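Local coordinates for protein succinate dehydrogenase subunit A (Mycolicibacterium smegmatis MC2 51, PDB 6LUM) that probably oxidises succinate to fumarate at a covalently bound FAD, as the flavoprotein subunit of succinate dehydrogenase, at residues Tyr38-Ala46 / Met142-Asn150; Ile182-Asp190 / Lys499-Glu507. All blocks are in the same frame, centred on the assembly; numbering follows the deposited sequence.

Contact 1: residues Tyr38-Ala46 / Met142-Asn150; sequences YPTRSHTGA and MILQTLYQN. With FAD (flavin-adenine dinucleotide), chain Y.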
loop_
_atom_site.group_PDB
_atom_site.type_symbol
_atom_site.label_atom_id
_atom_site.label_comp_id
_atom_site.label_asym_id
_atom_site.label_seq_id
_atom_site.Cartn_x
_atom_site.Cartn_y
_atom_site.Cartn_z
ATOM N N TYR D 38 23.113 -15.073 -15.826
ATOM C CA TYR D 38 22.264 -14.174 -15.082
ATOM C C TYR D 38 22.296 -12.816 -15.769
ATOM O O TYR D 38 23.273 -12.496 -16.440
ATOM C CB TYR D 38 22.718 -14.079 -13.635
ATOM C CG TYR D 38 22.149 -15.201 -12.818
ATOM C CD1 TYR D 38 22.688 -16.464 -12.879
ATOM C CD2 TYR D 38 21.043 -15.008 -12.026
ATOM C CE1 TYR D 38 22.154 -17.492 -12.158
ATOM C CE2 TYR D 38 20.506 -16.032 -11.301
ATOM C CZ TYR D 38 21.066 -17.270 -11.371
ATOM O OH TYR D 38 20.529 -18.295 -10.642
ATOM N N PRO D 39 21.233 -12.026 -15.673
ATOM C CA PRO D 39 21.168 -10.805 -16.477
ATOM C C PRO D 39 22.392 -9.925 -16.374
ATOM O O PRO D 39 22.803 -9.344 -17.377
ATOM C CB PRO D 39 19.929 -10.114 -15.921
ATOM C CG PRO D 39 19.097 -11.196 -15.487
ATOM C CD PRO D 39 19.978 -12.251 -14.950
ATOM N N THR D 40 23.004 -9.832 -15.202
ATOM C CA THR D 40 24.116 -8.927 -14.963
ATOM C C THR D 40 25.470 -9.540 -15.270
ATOM O O THR D 40 26.486 -8.875 -15.079
ATOM C CB THR D 40 24.086 -8.452 -13.519
ATOM O OG1 THR D 40 23.734 -9.546 -12.669
ATOM C CG2 THR D 40 23.063 -7.362 -13.360
ATOM N N ARG D 41 25.514 -10.772 -15.745
ATOM C CA ARG D 41 26.754 -11.428 -16.111
ATOM C C ARG D 41 27.114 -11.210 -17.565
ATOM O O ARG D 41 28.020 -11.874 -18.069
ATOM C CB ARG D 41 26.646 -12.920 -15.840
ATOM C CG ARG D 41 27.235 -13.393 -14.556
ATOM C CD ARG D 41 26.741 -12.607 -13.413
ATOM N NE ARG D 41 26.660 -13.391 -12.200
ATOM C CZ ARG D 41 26.706 -12.861 -10.992
ATOM N NH1 ARG D 41 26.845 -11.565 -10.859
ATOM N NH2 ARG D 41 26.620 -13.623 -9.925
ATOM N N SER D 42 26.431 -10.301 -18.245
ATOM C CA SER D 42 26.481 -10.176 -19.690
ATOM C C SER D 42 27.619 -9.280 -20.134
ATOM O O SER D 42 28.071 -8.400 -19.410
ATOM C CB SER D 42 25.169 -9.627 -20.208
ATOM O OG SER D 42 24.097 -10.309 -19.610
ATOM N N HIS D 43 28.106 -9.570 -21.336
ATOM C CA HIS D 43 29.224 -8.859 -21.943
ATOM C C HIS D 43 29.119 -7.345 -21.840
ATOM O O HIS D 43 30.130 -6.662 -21.681
ATOM C CB HIS D 43 29.377 -9.270 -23.410
ATOM C CG HIS D 43 30.768 -9.109 -23.941
ATOM N ND1 HIS D 43 31.889 -9.299 -23.161
ATOM C CD2 HIS D 43 31.219 -8.778 -25.174
ATOM C CE1 HIS D 43 32.969 -9.092 -23.891
ATOM N NE2 HIS D 43 32.591 -8.773 -25.117
ATOM N N THR D 44 27.905 -6.817 -21.931
ATOM C CA THR D 44 27.744 -5.371 -21.861
ATOM C C THR D 44 28.492 -4.809 -20.670
ATOM O O THR D 44 29.168 -3.785 -20.779
ATOM C CB THR D 44 26.271 -5.003 -21.771
ATOM O OG1 THR D 44 25.581 -5.555 -22.885
ATOM C CG2 THR D 44 26.101 -3.525 -21.797
ATOM N N GLY D 45 28.417 -5.490 -19.531
ATOM C CA GLY D 45 29.108 -5.041 -18.345
ATOM C C GLY D 45 30.607 -4.968 -18.487
ATOM O O GLY D 45 31.264 -4.406 -17.608
ATOM N N ALA D 46 31.168 -5.509 -19.553
ATOM C CA ALA D 46 32.600 -5.423 -19.759
ATOM C C ALA D 46 33.004 -4.146 -20.458
ATOM O O ALA D 46 34.191 -3.950 -20.711
ATOM C CB ALA D 46 33.097 -6.614 -20.564
ATOM N N MET D 142 27.409 0.134 -15.297
ATOM C CA MET D 142 26.335 0.976 -14.786
ATOM C C MET D 142 25.093 0.882 -15.649
ATOM O O MET D 142 23.974 0.881 -15.131
ATOM C CB MET D 142 26.786 2.421 -14.718
ATOM C CG MET D 142 28.019 2.639 -13.939
ATOM S SD MET D 142 27.833 2.255 -12.215
ATOM C CE MET D 142 29.325 3.035 -11.644
ATOM N N ILE D 143 25.262 0.843 -16.967
ATOM C CA ILE D 143 24.106 0.705 -17.847
ATOM C C ILE D 143 23.384 -0.602 -17.563
ATOM O O ILE D 143 22.154 -0.641 -17.449
ATOM C CB ILE D 143 24.537 0.797 -19.318
ATOM C CG1 ILE D 143 25.226 2.121 -19.587
ATOM C CG2 ILE D 143 23.356 0.673 -20.215
ATOM C CD1 ILE D 143 25.669 2.266 -20.991
ATOM N N LEU D 144 24.141 -1.690 -17.436
ATOM C CA LEU D 144 23.552 -2.992 -17.152
ATOM C C LEU D 144 22.858 -3.010 -15.800
ATOM O O LEU D 144 21.755 -3.549 -15.671
ATOM C CB LEU D 144 24.639 -4.055 -17.209
ATOM C CG LEU D 144 24.320 -5.507 -17.522
ATOM C CD1 LEU D 144 23.552 -5.615 -18.782
ATOM C CD2 LEU D 144 25.615 -6.223 -17.656
ATOM N N GLN D 145 23.481 -2.431 -14.775
ATOM C CA GLN D 145 22.841 -2.384 -13.468
ATOM C C GLN D 145 21.563 -1.570 -13.509
ATOM O O GLN D 145 20.573 -1.942 -12.886
ATOM C CB GLN D 145 23.791 -1.809 -12.432
ATOM C CG GLN D 145 24.976 -2.671 -12.129
ATOM C CD GLN D 145 24.655 -3.815 -11.209
ATOM O OE1 GLN D 145 23.795 -3.704 -10.343
ATOM N NE2 GLN D 145 25.350 -4.929 -11.390
ATOM N N THR D 146 21.561 -0.454 -14.232
ATOM C CA THR D 146 20.369 0.383 -14.305
ATOM C C THR D 146 19.229 -0.341 -15.001
ATOM O O THR D 146 18.084 -0.322 -14.532
ATOM C CB THR D 146 20.698 1.672 -15.031
ATOM O OG1 THR D 146 21.705 2.369 -14.299
ATOM C CG2 THR D 146 19.485 2.519 -15.136
ATOM N N LEU D 147 19.524 -0.993 -16.122
ATOM C CA LEU D 147 18.489 -1.729 -16.831
ATOM C C LEU D 147 17.966 -2.885 -15.993
ATOM O O LEU D 147 16.764 -3.161 -15.990
ATOM C CB LEU D 147 19.028 -2.217 -18.165
ATOM C CG LEU D 147 19.421 -1.071 -19.084
ATOM C CD1 LEU D 147 20.142 -1.580 -20.289
ATOM C CD2 LEU D 147 18.201 -0.312 -19.492
ATOM N N TYR D 148 18.844 -3.551 -15.244
ATOM C CA TYR D 148 18.390 -4.660 -14.416
ATOM C C TYR D 148 17.559 -4.176 -13.242
ATOM O O TYR D 148 16.571 -4.811 -12.875
ATOM C CB TYR D 148 19.575 -5.472 -13.919
ATOM C CG TYR D 148 19.163 -6.644 -13.082
ATOM C CD1 TYR D 148 18.221 -7.540 -13.537
ATOM C CD2 TYR D 148 19.707 -6.851 -11.836
ATOM C CE1 TYR D 148 17.840 -8.601 -12.782
ATOM C CE2 TYR D 148 19.324 -7.911 -11.073
ATOM C CZ TYR D 148 18.391 -8.780 -11.550
ATOM O OH TYR D 148 18.012 -9.846 -10.785
ATOM N N GLN D 149 17.938 -3.055 -12.636
ATOM C CA GLN D 149 17.141 -2.503 -11.551
ATOM C C GLN D 149 15.771 -2.073 -12.035
ATOM O O GLN D 149 14.787 -2.205 -11.309
ATOM C CB GLN D 149 17.872 -1.331 -10.916
ATOM C CG GLN D 149 19.136 -1.722 -10.211
ATOM C CD GLN D 149 20.068 -0.566 -10.025
ATOM O OE1 GLN D 149 19.776 0.548 -10.436
ATOM N NE2 GLN D 149 21.199 -0.818 -9.398
ATOM N N ASN D 150 15.674 -1.586 -13.269
ATOM C CA ASN D 150 14.359 -1.248 -13.799
ATOM C C ASN D 150 13.536 -2.488 -14.109
ATOM O O ASN D 150 12.320 -2.499 -13.898
ATOM C CB ASN D 150 14.507 -0.392 -15.035
ATOM C CG ASN D 150 14.580 1.044 -14.701
ATOM O OD1 ASN D 150 13.571 1.737 -14.704
ATOM N ND2 ASN D 150 15.769 1.512 -14.376
HETATM P PA FAD Y . 25.518 -8.984 -24.814
HETATM O O1A FAD Y . 25.540 -7.950 -23.715
HETATM O O2A FAD Y . 26.757 -9.232 -25.640
HETATM O O5B FAD Y . 25.051 -10.387 -24.176
HETATM C C5B FAD Y . 24.085 -11.201 -24.838
HETATM C C4B FAD Y . 23.035 -11.659 -23.834
HETATM O O4B FAD Y . 22.103 -12.536 -24.471
HETATM C C3B FAD Y . 23.671 -12.413 -22.676
HETATM O O3B FAD Y . 23.495 -11.671 -21.461
HETATM C C2B FAD Y . 22.996 -13.777 -22.637
HETATM O O2B FAD Y . 22.334 -14.035 -21.393
HETATM C C1B FAD Y . 21.977 -13.776 -23.768
HETATM N N9A FAD Y . 22.247 -14.910 -24.688
HETATM C C8A FAD Y . 23.262 -14.985 -25.570
HETATM N N7A FAD Y . 23.225 -16.154 -26.259
HETATM C C5A FAD Y . 22.164 -16.853 -25.815
HETATM C C6A FAD Y . 21.549 -18.168 -26.114
HETATM N N6A FAD Y . 22.074 -18.990 -27.054
HETATM N N1A FAD Y . 20.444 -18.517 -25.419
HETATM C C2A FAD Y . 19.912 -17.710 -24.483
HETATM N N3A FAD Y . 20.417 -16.506 -24.160
HETATM C C4A FAD Y . 21.524 -16.028 -24.779
HETATM N N1 FAD Y . 30.948 -1.026 -26.888
HETATM C C2 FAD Y . 30.960 0.316 -26.689
HETATM O O2 FAD Y . 30.115 1.018 -27.285
HETATM N N3 FAD Y . 31.843 0.923 -25.876
HETATM C C4 FAD Y . 32.778 0.242 -25.201
HETATM O O4 FAD Y . 33.586 0.834 -24.453
HETATM C C4X FAD Y . 32.833 -1.231 -25.364
HETATM N N5 FAD Y . 33.746 -1.991 -24.719
HETATM C C5X FAD Y . 33.772 -3.333 -24.888
HETATM C C6 FAD Y . 34.720 -4.095 -24.214
HETATM C C7 FAD Y . 34.753 -5.475 -24.382
HETATM C C7M FAD Y . 35.782 -6.297 -23.650
HETATM C C8 FAD Y . 33.775 -6.140 -25.282
HETATM C C8M FAD Y . 33.814 -7.635 -25.461
HETATM C C9 FAD Y . 32.825 -5.383 -25.958
HETATM C C9A FAD Y . 32.792 -4.004 -25.790
HETATM N N10 FAD Y . 31.832 -3.229 -26.471
HETATM C C10 FAD Y . 31.834 -1.836 -26.273
HETATM C "C1'" FAD Y . 30.856 -3.859 -27.365
HETATM C "C2'" FAD Y . 29.452 -3.662 -26.806
HETATM O "O2'" FAD Y . 29.458 -3.920 -25.397
HETATM C "C3'" FAD Y . 28.456 -4.592 -27.488
HETATM O "O3'" FAD Y . 28.053 -4.023 -28.739
HETATM C "C4'" FAD Y . 27.229 -4.815 -26.611
HETATM O "O4'" FAD Y . 27.647 -5.055 -25.263
HETATM C "C5'" FAD Y . 26.409 -6.000 -27.108
HETATM O "O5'" FAD Y . 25.563 -6.467 -26.059
HETATM P P FAD Y . 24.137 -7.137 -26.392
HETATM O O1P FAD Y . 23.082 -6.432 -25.573
HETATM O O2P FAD Y . 23.994 -7.222 -27.893
HETATM O O3P FAD Y . 24.308 -8.630 -25.815
#

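Contact 2: residues Ile182-Asp190 / Lys499-Glu507; sequences IAYELATGD and KRYNSDLLE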
loop_
_atom_site.group_PDB
_atom_site.type_symbol
_atom_site.label_atom_id
_atom_site.label_comp_id
_atom_site.label_asym_id
_atom_site.label_seq_id
_atom_site.Cartn_x
_atom_site.Cartn_y
_atom_site.Cartn_z
ATOM N N ILE D 182 12.316 -23.005 -28.559
ATOM C CA ILE D 182 12.646 -24.227 -27.842
ATOM C C ILE D 182 13.946 -23.994 -27.092
ATOM O O ILE D 182 14.991 -23.758 -27.709
ATOM C CB ILE D 182 12.767 -25.423 -28.795
ATOM C CG1 ILE D 182 11.411 -25.787 -29.380
ATOM C CG2 ILE D 182 13.353 -26.597 -28.079
ATOM C CD1 ILE D 182 11.096 -25.108 -30.663
ATOM N N ALA D 183 13.877 -24.068 -25.767
ATOM C CA ALA D 183 14.972 -23.771 -24.864
ATOM C C ALA D 183 15.320 -25.001 -24.044
ATOM O O ALA D 183 14.553 -25.954 -23.957
ATOM C CB ALA D 183 14.612 -22.614 -23.933
ATOM N N TYR D 184 16.479 -24.955 -23.406
ATOM C CA TYR D 184 17.012 -26.072 -22.639
ATOM C C TYR D 184 17.391 -25.555 -21.262
ATOM O O TYR D 184 18.343 -24.789 -21.130
ATOM C CB TYR D 184 18.215 -26.675 -23.351
ATOM C CG TYR D 184 18.958 -27.747 -22.604
ATOM C CD1 TYR D 184 18.725 -29.077 -22.859
ATOM C CD2 TYR D 184 19.922 -27.427 -21.676
ATOM C CE1 TYR D 184 19.410 -30.052 -22.196
ATOM C CE2 TYR D 184 20.608 -28.398 -21.004
ATOM C CZ TYR D 184 20.351 -29.707 -21.268
ATOM O OH TYR D 184 21.044 -30.677 -20.596
ATOM N N GLU D 185 16.657 -25.968 -20.241
ATOM C CA GLU D 185 16.957 -25.535 -18.886
ATOM C C GLU D 185 18.213 -26.226 -18.393
ATOM O O GLU D 185 18.239 -27.448 -18.258
ATOM C CB GLU D 185 15.793 -25.850 -17.966
ATOM C CG GLU D 185 15.933 -25.259 -16.598
ATOM C CD GLU D 185 14.832 -25.695 -15.668
ATOM O OE1 GLU D 185 14.254 -26.772 -15.900
ATOM O OE2 GLU D 185 14.540 -24.966 -14.701
ATOM N N LEU D 186 19.257 -25.449 -18.111
ATOM C CA LEU D 186 20.516 -26.043 -17.682
ATOM C C LEU D 186 20.358 -26.781 -16.367
ATOM O O LEU D 186 20.965 -27.831 -16.167
ATOM C CB LEU D 186 21.592 -24.972 -17.543
ATOM C CG LEU D 186 22.908 -25.407 -16.906
ATOM C CD1 LEU D 186 23.786 -26.075 -17.911
ATOM C CD2 LEU D 186 23.617 -24.243 -16.284
ATOM N N ALA D 187 19.525 -26.258 -15.469
ATOM C CA ALA D 187 19.500 -26.738 -14.093
ATOM C C ALA D 187 18.842 -28.098 -13.953
ATOM O O ALA D 187 19.152 -28.832 -13.015
ATOM C CB ALA D 187 18.777 -25.730 -13.211
ATOM N N THR D 188 17.919 -28.444 -14.844
ATOM C CA THR D 188 17.184 -29.692 -14.743
ATOM C C THR D 188 17.335 -30.601 -15.942
ATOM O O THR D 188 17.012 -31.784 -15.830
ATOM C CB THR D 188 15.690 -29.424 -14.541
ATOM O OG1 THR D 188 15.170 -28.785 -15.703
ATOM C CG2 THR D 188 15.468 -28.531 -13.359
ATOM N N GLY D 189 17.814 -30.103 -17.071
ATOM C CA GLY D 189 17.922 -30.917 -18.256
ATOM C C GLY D 189 16.657 -31.010 -19.066
ATOM O O GLY D 189 16.598 -31.810 -20.003
ATOM N N ASP D 190 15.648 -30.220 -18.739
ATOM C CA ASP D 190 14.362 -30.279 -19.406
ATOM C C ASP D 190 14.360 -29.393 -20.637
ATOM O O ASP D 190 15.068 -28.391 -20.701
ATOM C CB ASP D 190 13.246 -29.832 -18.465
ATOM C CG ASP D 190 12.925 -30.860 -17.402
ATOM O OD1 ASP D 190 13.524 -31.953 -17.415
ATOM O OD2 ASP D 190 12.066 -30.575 -16.546
ATOM N N LYS D 499 22.265 -35.340 -16.220
ATOM C CA LYS D 499 21.145 -34.501 -16.614
ATOM C C LYS D 499 20.995 -33.226 -15.806
ATOM O O LYS D 499 20.269 -32.336 -16.251
ATOM C CB LYS D 499 19.838 -35.297 -16.525
ATOM C CG LYS D 499 18.719 -34.754 -17.387
ATOM C CD LYS D 499 17.754 -35.838 -17.795
ATOM C CE LYS D 499 18.457 -36.906 -18.596
ATOM N NZ LYS D 499 19.292 -36.304 -19.662
ATOM N N ARG D 500 21.661 -33.078 -14.665
ATOM C CA ARG D 500 21.324 -31.974 -13.778
ATOM C C ARG D 500 21.974 -30.671 -14.222
ATOM O O ARG D 500 21.276 -29.716 -14.557
ATOM C CB ARG D 500 21.705 -32.319 -12.343
ATOM C CG ARG D 500 20.690 -33.220 -11.657
ATOM C CD ARG D 500 19.346 -32.544 -11.510
ATOM N NE ARG D 500 19.469 -31.253 -10.848
ATOM C CZ ARG D 500 18.444 -30.557 -10.374
ATOM N NH1 ARG D 500 17.211 -31.030 -10.484
ATOM N NH2 ARG D 500 18.651 -29.387 -9.787
ATOM N N TYR D 501 23.302 -30.600 -14.232
ATOM C CA TYR D 501 24.019 -29.411 -14.704
ATOM C C TYR D 501 25.046 -29.908 -15.704
ATOM O O TYR D 501 26.184 -30.195 -15.337
ATOM C CB TYR D 501 24.687 -28.651 -13.572
ATOM C CG TYR D 501 23.806 -27.673 -12.850
ATOM C CD1 TYR D 501 22.979 -28.088 -11.831
ATOM C CD2 TYR D 501 23.821 -26.334 -13.174
ATOM C CE1 TYR D 501 22.182 -27.205 -11.171
ATOM C CE2 TYR D 501 23.024 -25.443 -12.519
ATOM C CZ TYR D 501 22.208 -25.883 -11.516
ATOM O OH TYR D 501 21.405 -24.992 -10.850
ATOM N N ASN D 502 24.656 -30.015 -16.960
ATOM C CA ASN D 502 25.492 -30.659 -17.963
ATOM C C ASN D 502 26.118 -29.580 -18.833
ATOM O O ASN D 502 25.554 -29.168 -19.840
ATOM C CB ASN D 502 24.672 -31.641 -18.777
ATOM C CG ASN D 502 25.505 -32.740 -19.348
ATOM O OD1 ASN D 502 26.722 -32.651 -19.378
ATOM N ND2 ASN D 502 24.857 -33.790 -19.810
ATOM N N SER D 503 27.305 -29.127 -18.440
ATOM C CA SER D 503 27.986 -28.082 -19.189
ATOM C C SER D 503 28.762 -28.631 -20.374
ATOM O O SER D 503 28.991 -27.904 -21.342
ATOM C CB SER D 503 28.930 -27.316 -18.274
ATOM O OG SER D 503 28.222 -26.667 -17.239
ATOM N N ASP D 504 29.168 -29.900 -20.327
ATOM C CA ASP D 504 29.904 -30.491 -21.439
ATOM C C ASP D 504 29.022 -30.642 -22.669
ATOM O O ASP D 504 29.455 -30.369 -23.799
ATOM C CB ASP D 504 30.465 -31.841 -21.018
ATOM C CG ASP D 504 31.612 -32.287 -21.886
ATOM O OD1 ASP D 504 32.300 -33.258 -21.502
ATOM O OD2 ASP D 504 31.823 -31.669 -22.953
ATOM N N LEU D 505 27.788 -31.095 -22.467
ATOM C CA LEU D 505 26.819 -31.150 -23.550
ATOM C C LEU D 505 26.703 -29.803 -24.238
ATOM O O LEU D 505 26.817 -29.698 -25.466
ATOM C CB LEU D 505 25.467 -31.584 -22.997
ATOM C CG LEU D 505 24.278 -31.441 -23.926
ATOM C CD1 LEU D 505 24.265 -32.600 -24.855
ATOM C CD2 LEU D 505 23.008 -31.396 -23.129
ATOM N N LEU D 506 26.497 -28.753 -23.455
ATOM C CA LEU D 506 26.283 -27.446 -24.047
ATOM C C LEU D 506 27.551 -26.890 -24.665
ATOM O O LEU D 506 27.471 -26.144 -25.635
ATOM C CB LEU D 506 25.710 -26.501 -23.009
ATOM C CG LEU D 506 24.298 -26.975 -22.697
ATOM C CD1 LEU D 506 23.844 -26.472 -21.368
ATOM C CD2 LEU D 506 23.355 -26.535 -23.782
ATOM N N GLU D 507 28.724 -27.265 -24.167
ATOM C CA GLU D 507 29.947 -26.855 -24.846
ATOM C C GLU D 507 30.039 -27.469 -26.236
ATOM O O GLU D 507 30.441 -26.796 -27.193
ATOM C CB GLU D 507 31.161 -27.233 -24.015
ATOM C CG GLU D 507 31.437 -26.278 -22.881
ATOM C CD GLU D 507 32.778 -26.528 -22.232
ATOM O OE1 GLU D 507 33.483 -27.459 -22.678
ATOM O OE2 GLU D 507 33.124 -25.802 -21.275
#

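Contact 1: residues Tyr38-Ala46 / Met142-Asn150
L144 reaches from helix 139-153 into the curve of the 38-46 loop and supplies the largest share of the buried surface. Its CG stands anti to the backbone N (chi1 -155°), which carries the two methyls out from the helix. CD2 lies among backbone atoms, with G45 N 3.5 Å and S42 O 3.7 Å from L144 CD2, while CD1 rests 4.1 Å from T44 CB and equally far from P39 O. One turn further along the helix, Y148 has its CG opposite the backbone N too (chi1 -179°), and its ring meets the loop obliquely at two places. P39 CB comes to 3.9 Å from Y148 CD1 on one flank of the ring, and T40 CG2 to 3.7 Å from Y148 CD2 on the other. The same T40 methyl touches the amide end of Q145, whose chain bends at chi2 to arrive there. M19 of helix 16-28 packs against P39, L144 and Y148 and closes this apolar cluster.

The loop turns its chemistry the other way onto FAD. H43 NE2 is covalently bonded to the flavin 8-methyl carbon, C8M (1.7 Å), the 8-alpha-histidyl linkage known from succinate dehydrogenase and fumarate reductase flavoproteins. T44 lies between the two partners: its OG1 donates to phosphate O1A (2.5 Å) and accepts from the ribityl hydroxyl O4' and from G16 N. T44 N also donates to O1A (3.2 Å). No hydrogen bond joins loop and helix, which meet by van der Waals contact alone, while the covalent bond and the T44 bonds to O1A and O4' are directed at the cofactor.

Contact 2: residues Ile182-Asp190 / Lys499-Glu507
L186, in the turn that follows the strand, lies between two partners of the 499-507 segment, with one methyl for each. Its CG is anti to the backbone N (chi1 171°), and the two branches then part. CD1 meets one L506 methyl, 3.5 Å from L186 CD1 to L506 CD1, whereas CD2 touches the Y501 ring obliquely, 3.8 Å from Y501 CD2. The L186 and Y501 side chains cross at about a right angle.

A187 continues along the same ring. Its CA sits over one face in a CH-pi contact, 4.0 Å from A187 CA to the centroid of the Y501 ring and 17° off the ring normal, and A187 CB stands above the hydroxyl on that same side, 3.6 Å from Y501 OH. That hydroxyl also forms a weak hydrogen bond with E126 of subunit B. A187 O stands 3.1 Å above the R500 guanidinium plane, over a face, so the meeting is not a hydrogen bond. R500 CB points away from the turn, but bends at chi2 and chi3 fold the chain back and bring the guanidinium to A187.

Y184 serves the helical end of the segment. Its ring lies obliquely to two leucines, with Y184 CZ 3.7 Å from L505 CD2 and Y184 CE2 3.8 Å from L506 CD1. At the other end, the CA of G189 makes a CA-H...O contact with K499 O, 3.4 Å from G189 CA.

The contact joins the FAD-binding region to the C-terminal region. Its turn connects strand 175-185 to antiparallel strand 191-195; strand 162-172 flanks the other edge, where Y163 packs on L186 and L506, and helix 433-443 lies against L505 at the start of helix 503-527.

In the fold
Contact 1 is buried and touches the cofactor, whereas contact 2 is only partly buried, farther from the centre of the chain, with one exposed residue, K499. Their centres lie about 24 Å apart and they share no helix or strand: 38-46 / 142-150 joins a loop and a helix within the FAD binding family region, while 182-190 / 499-507 ties a strand and its turn from that region to the C-terminal family region. Neither has a hydrogen bond across its segments. Contact 1 packs a leucine and a tyrosine on loop backbone, P39 and T40, while H43 and T44 of the same loop bind FAD; contact 2 mixes leucine packing with CH-pi and carbonyl-guanidinium contacts. Both border subunit B.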